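Local structure of prephenate dehydratase (Arthrobacter aurescens, 3MWB) at residues 191-196 and 253-258. The protein probably catalyses the decarboxylating dehydration of prephenate to phenylpyruvate in L-phenylalanine biosynthesis, and binds L-phenylalanine at its ACT domain. Sequence-based numbering, arbitrary orientation.
Sequences GALPER and GHATDS
Arg196 NH1 is gripped by the hydroxyl of Thr256 and by a water: it donates to OG1 at 3.1 Å, with a bent N-H...O angle of 146°, and to a water 2.8 Å from NH1 that in turn donates to the carbonyl O of the same threonine. The water sits in the guanidinium plane, whereas OG1 is tilted 23° out of it. Asp257 OD1, well out of that plane, adds a long salt bridge of charge alone, 3.8 Å from NH1. The arginine chain is extended from CG to NE, which takes NE past the ring of His254 toward the threonine. At its root, Arg196 CB lies over the centre of one ring face, a CH-pi contact of 3.5 Å to the centroid. The ring is presented to it with CG anti to the backbone N (chi1 -175°). An alanine in place of His254 would probably leave Arg196 CB without its aromatic support and open a gap between the two loops. Beyond the ring, Leu193 CD1 packs on the CB of Ala255 and the CG2 of Thr256, and lies 3.8 Å from His254 NE2; the apolar part of this contact is extended by Phe276 of strand 275-281 and by Ile309 and Leu310 of a second subunit. The loop that receives these groups is held by its own bonds: His254 to Asp257 form a type I beta turn, closed by Asp257 N to His254 O, and Asp257 OD2 accepts from His254 N at 2.8 Å, met from above the carboxylate plane. The contact thus lays the linker entering strand 200-207 against the turn between strand 245-252 and helix 258-270, a beta-alpha connection of the ACT domain's βαββαβ fold.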
ATOM      1  N   GLY A 191     -16.212  29.202 -10.768  1.00 28.18           N
ATOM      2  CA  GLY A 191     -17.348  29.887 -10.142  1.00 30.51           C
ATOM      3  C   GLY A 191     -17.909  28.909  -9.128  1.00 30.55           C
ATOM      4  O   GLY A 191     -17.145  28.224  -8.450  1.00 30.76           O
ATOM      5  N   ALA A 192     -19.228  28.785  -9.053  1.00 30.95           N
ATOM      6  CA  ALA A 192     -19.819  27.822  -8.123  1.00 30.51           C
ATOM      7  C   ALA A 192     -19.682  26.400  -8.634  1.00 29.21           C
ATOM      8  O   ALA A 192     -19.706  26.172  -9.837  1.00 28.75           O
ATOM      9  CB  ALA A 192     -21.305  28.159  -7.893  1.00 31.57           C
ATOM     10  N   LEU A 193     -19.568  25.441  -7.719  1.00 29.45           N
ATOM     11  CA  LEU A 193     -19.759  24.024  -8.054  1.00 28.81           C
ATOM     12  C   LEU A 193     -21.188  23.785  -8.513  1.00 29.62           C
ATOM     13  O   LEU A 193     -22.124  24.264  -7.891  1.00 30.46           O
ATOM     14  CB  LEU A 193     -19.515  23.119  -6.838  1.00 28.75           C
ATOM     15  CG  LEU A 193     -18.109  22.668  -6.457  1.00 29.62           C
ATOM     16  CD1 LEU A 193     -18.203  21.748  -5.241  1.00 30.38           C
ATOM     17  CD2 LEU A 193     -17.408  21.966  -7.606  1.00 30.21           C
ATOM     18  N   PRO A 194     -21.377  23.015  -9.585  1.00 29.78           N
ATOM     19  CA  PRO A 194     -22.770  22.744  -9.901  1.00 30.58           C
ATOM     20  C   PRO A 194     -23.344  21.760  -8.869  1.00 30.61           C
ATOM     21  O   PRO A 194     -22.574  21.108  -8.147  1.00 30.18           O
ATOM     22  CB  PRO A 194     -22.682  22.084 -11.266  1.00 30.12           C
ATOM     23  CG  PRO A 194     -21.423  21.358 -11.234  1.00 29.50           C
ATOM     24  CD  PRO A 194     -20.456  22.233 -10.432  1.00 29.13           C
ATOM     25  N   GLU A 195     -24.662  21.658  -8.809  1.00 30.76           N
ATOM     26  CA  GLU A 195     -25.320  20.760  -7.876  1.00 31.18           C
ATOM     27  C   GLU A 195     -24.928  19.307  -8.152  1.00 29.38           C
ATOM     28  O   GLU A 195     -24.874  18.887  -9.305  1.00 29.26           O
ATOM     29  CB  GLU A 195     -26.831  20.963  -7.924  1.00 33.11           C
ATOM     30  CG  GLU A 195     -27.626  19.948  -7.119  1.00 36.02           C
ATOM     31  CD  GLU A 195     -28.992  20.464  -6.741  1.00 41.86           C
ATOM     32  OE1 GLU A 195     -29.998  19.998  -7.330  1.00 42.83           O
ATOM     33  OE2 GLU A 195     -29.055  21.350  -5.857  1.00 44.54           O
ATOM     34  N   ARG A 196     -24.609  18.554  -7.101  1.00 28.14           N
ATOM     35  CA  ARG A 196     -24.277  17.124  -7.277  1.00 27.23           C
ATOM     36  C   ARG A 196     -25.509  16.334  -7.722  1.00 27.51           C
ATOM     37  O   ARG A 196     -26.627  16.766  -7.479  1.00 28.06           O
ATOM     38  CB  ARG A 196     -23.684  16.521  -6.001  1.00 26.76           C
ATOM     39  CG  ARG A 196     -24.672  16.309  -4.867  1.00 28.75           C
ATOM     40  CD  ARG A 196     -23.901  16.195  -3.572  1.00 28.88           C
ATOM     41  NE  ARG A 196     -24.752  15.967  -2.406  1.00 30.91           N
ATOM     42  CZ  ARG A 196     -24.294  15.886  -1.162  1.00 33.65           C
ATOM     43  NH1 ARG A 196     -22.989  16.026  -0.913  1.00 32.77           N
ATOM     44  NH2 ARG A 196     -25.136  15.666  -0.164  1.00 35.19           N
ATOM     45  N   GLY A 253     -17.429  10.833  -8.643  1.00 20.09           N
ATOM     46  CA  GLY A 253     -17.844  11.556  -7.476  1.00 19.64           C
ATOM     47  C   GLY A 253     -17.891  13.049  -7.636  1.00 20.14           C
ATOM     48  O   GLY A 253     -17.439  13.625  -8.642  1.00 19.39           O
ATOM     49  N   HIS A 254     -18.431  13.687  -6.614  1.00 19.90           N
ATOM     50  CA  HIS A 254     -18.567  15.138  -6.604  1.00 20.56           C
ATOM     51  C   HIS A 254     -17.758  15.671  -5.422  1.00 20.27           C
ATOM     52  O   HIS A 254     -17.731  15.046  -4.364  1.00 19.63           O
ATOM     53  CB  HIS A 254     -20.023  15.472  -6.419  1.00 20.17           C
ATOM     54  CG  HIS A 254     -20.329  16.929  -6.515  1.00 21.50           C
ATOM     55  ND1 HIS A 254     -20.807  17.509  -7.666  1.00 23.33           N
ATOM     56  CD2 HIS A 254     -20.277  17.914  -5.591  1.00 22.12           C
ATOM     57  CE1 HIS A 254     -21.034  18.795  -7.449  1.00 21.77           C
ATOM     58  NE2 HIS A 254     -20.716  19.065  -6.196  1.00 23.73           N
ATOM     59  N   ALA A 255     -17.114  16.829  -5.602  1.00 21.24           N
ATOM     60  CA  ALA A 255     -16.251  17.417  -4.566  1.00 21.79           C
ATOM     61  C   ALA A 255     -16.907  17.499  -3.173  1.00 22.66           C
ATOM     62  O   ALA A 255     -16.210  17.391  -2.162  1.00 22.85           O
ATOM     63  CB  ALA A 255     -15.755  18.789  -4.999  1.00 23.54           C
ATOM     64  N   THR A 256     -18.227  17.703  -3.125  1.00 23.32           N
ATOM     65  CA  THR A 256     -18.960  17.771  -1.842  1.00 23.78           C
ATOM     66  C   THR A 256     -19.192  16.426  -1.139  1.00 23.50           C
ATOM     67  O   THR A 256     -19.366  16.401   0.081  1.00 25.12           O
ATOM     68  CB  THR A 256     -20.310  18.474  -1.969  1.00 24.30           C
ATOM     69  OG1 THR A 256     -21.195  17.683  -2.762  1.00 23.72           O
ATOM     70  CG2 THR A 256     -20.119  19.851  -2.569  1.00 25.25           C
ATOM     71  N   ASP A 257     -19.236  15.329  -1.887  1.00 22.26           N
ATOM     72  CA  ASP A 257     -19.256  13.996  -1.278  1.00 21.48           C
ATOM     73  C   ASP A 257     -18.104  13.912  -0.281  1.00 20.76           C
ATOM     74  O   ASP A 257     -16.971  14.278  -0.607  1.00 19.79           O
ATOM     75  CB  ASP A 257     -19.074  12.921  -2.333  1.00 21.15           C
ATOM     76  CG  ASP A 257     -20.173  12.939  -3.384  1.00 23.18           C
ATOM     77  OD1 ASP A 257     -21.316  13.307  -3.061  1.00 25.32           O
ATOM     78  OD2 ASP A 257     -19.884  12.595  -4.533  1.00 21.35           O
ATOM     79  N   SER A 258     -18.392  13.420   0.922  1.00 20.48           N
ATOM     80  CA  SER A 258     -17.402  13.457   2.005  1.00 20.63           C
ATOM     81  C   SER A 258     -16.122  12.706   1.633  1.00 20.33           C
ATOM     82  O   SER A 258     -15.030  13.170   1.960  1.00 20.27           O
ATOM     83  CB  SER A 258     -17.988  12.908   3.303  1.00 19.90           C
ATOM     84  OG  SER A 258     -19.092  13.685   3.739  1.00 20.82           O
TER
HETATM   85  O   HOH W   1     -21.525  16.046   1.463  1.00 26.96           O